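A cystathionine beta-synthase domain protein fused to a Zn-ribbon-like domain (Pyrococcus furiosus, PDB 3GHD) is of unknown function but probably binds a nucleotide through its CBS domain, the part present here, and metal through its Zn-ribbon-like domain. Local coordinates at residues K22-A26 and V37-R41. Sequence-based numbering, arbitrary orientation.
Sequences KAGSA and VVTER
Val-38 O accepts the backbone N-H of Ala-26 at 2.7 Å, almost straight at 172°, while Ser-25 CA adds a CA-H...O contact of 3.3 Å to the same oxygen. The return bond, from Val-38 N to Ala-26 O, is 2.8 Å long. Together they make the Ala-26/Val-38 hydrogen-bonded pair near the open end of the antiparallel hairpin 25-30/33-39 in the CBS domain, where a loop leads in from helix 11-20 and helix 40-48 begins. Ser-25 and Thr-39, a non-hydrogen-bonded pair, are the last before the strands part. Beyond them Glu-40 N reaches Gly-24 O in a weak bond of 3.3 Å.

The two faces differ. Ala-26 and Val-38 point into the core, their CB atoms 4.5 Å apart, with Val-14 of helix 11-20 packed on Ala-26 and Ile-62 and Met-63 on Val-38. On the face of Ser-25 and Thr-39, Val-37, with CG1 between its backbone N and carbonyl carbon (chi1 63°), turns CG2 anti to the N, and CG2 meets Ser-25 CB at 3.8 Å; Ile-70 of the second subunit packs on both Ser-25 and Thr-39. Thr-39 is the N-cap of helix 40-48, its OG1 capping a backbone N just past Arg-41, while Asp-42 OD2 accepts Thr-39 N.

Glu-40 extends beyond CG past Gly-24 O towards the loop. Its carboxylate forms a salt bridge with Arg-41 of the third subunit, which would probably stabilise the negative charge. A water donates to both Glu-40 OE2, at 2.7 Å, and Ala-23 O, bridging two acceptors that lie 4.1 Å apart.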
loop_
_atom_site.group_PDB
_atom_site.type_symbol
_atom_site.label_atom_id
_atom_site.label_comp_id
_atom_site.label_asym_id
_atom_site.label_seq_id
_atom_site.Cartn_x
_atom_site.Cartn_y
_atom_site.Cartn_z
ATOM N N LYS A 22 1.856 -1.759 -12.496
ATOM C CA LYS A 22 2.852 -2.215 -11.539
ATOM C C LYS A 22 4.256 -2.213 -12.120
ATOM O O LYS A 22 4.979 -3.192 -12.040
ATOM C CB LYS A 22 2.426 -3.592 -10.984
ATOM C CG LYS A 22 1.133 -3.497 -10.163
ATOM N N ALA A 23 4.622 -1.102 -12.744
ATOM C CA ALA A 23 5.933 -0.966 -13.413
ATOM C C ALA A 23 6.726 0.108 -12.738
ATOM O O ALA A 23 6.151 1.028 -12.180
ATOM C CB ALA A 23 5.740 -0.647 -14.902
ATOM N N GLY A 24 8.049 0.013 -12.808
ATOM C CA GLY A 24 8.924 0.925 -12.125
ATOM C C GLY A 24 9.482 2.015 -13.036
ATOM O O GLY A 24 9.879 3.065 -12.533
ATOM N N SER A 25 9.564 1.730 -14.345
ATOM C CA SER A 25 10.173 2.617 -15.376
ATOM C C SER A 25 9.273 2.960 -16.565
ATOM O O SER A 25 8.582 2.106 -17.092
ATOM C CB SER A 25 11.434 1.935 -15.977
ATOM O OG SER A 25 12.344 1.520 -14.956
ATOM N N ALA A 26 9.335 4.218 -17.016
ATOM C CA ALA A 26 8.629 4.664 -18.205
ATOM C C ALA A 26 9.684 4.965 -19.229
ATOM O O ALA A 26 10.523 5.848 -18.986
ATOM C CB ALA A 26 7.830 5.965 -17.943
ATOM N N VAL A 37 14.616 7.246 -20.149
ATOM C CA VAL A 37 13.823 6.526 -19.162
ATOM C C VAL A 37 13.493 7.470 -17.960
ATOM O O VAL A 37 14.309 8.344 -17.588
ATOM C CB VAL A 37 14.618 5.261 -18.735
ATOM C CG1 VAL A 37 15.927 5.689 -18.060
ATOM C CG2 VAL A 37 13.785 4.274 -17.842
ATOM N N VAL A 38 12.308 7.280 -17.373
ATOM C CA VAL A 38 11.842 7.983 -16.161
ATOM C C VAL A 38 11.398 6.899 -15.140
ATOM O O VAL A 38 10.782 5.871 -15.482
ATOM C CB VAL A 38 10.727 9.033 -16.464
ATOM C CG1 VAL A 38 10.170 9.619 -15.172
ATOM C CG2 VAL A 38 11.227 10.193 -17.428
ATOM N N THR A 39 11.904 7.015 -13.915
ATOM C CA THR A 39 11.608 6.094 -12.851
ATOM C C THR A 39 10.725 6.782 -11.835
ATOM O O THR A 39 10.571 8.007 -11.821
ATOM C CB THR A 39 12.904 5.520 -12.187
ATOM O OG1 THR A 39 13.561 6.532 -11.423
ATOM C CG2 THR A 39 13.826 5.028 -13.255
ATOM N N GLU A 40 10.165 5.994 -10.952
ATOM C CA GLU A 40 9.402 6.547 -9.832
ATOM C C GLU A 40 10.309 7.373 -8.924
ATOM O O GLU A 40 9.856 8.335 -8.346
ATOM C CB GLU A 40 8.659 5.420 -9.063
ATOM C CG GLU A 40 7.583 4.770 -9.919
ATOM C CD GLU A 40 6.636 3.863 -9.170
ATOM O OE1 GLU A 40 7.179 3.121 -8.360
ATOM O OE2 GLU A 40 5.365 3.893 -9.388
ATOM N N ARG A 41 11.599 7.040 -8.802
ATOM C CA ARG A 41 12.519 7.853 -8.012
ATOM C C ARG A 41 12.684 9.213 -8.663
ATOM O O ARG A 41 12.686 10.254 -7.970
ATOM C CB ARG A 41 13.891 7.195 -7.906
ATOM C CG ARG A 41 13.915 6.186 -6.781
ATOM C CD ARG A 41 14.650 6.729 -5.604
ATOM N NE ARG A 41 14.052 7.877 -4.993
ATOM C CZ ARG A 41 13.068 7.841 -4.082
ATOM N NH1 ARG A 41 12.622 8.960 -3.532
ATOM N NH2 ARG A 41 12.625 6.682 -3.639
HETATM O O HOH W 1 4.409 1.448 -9.957
#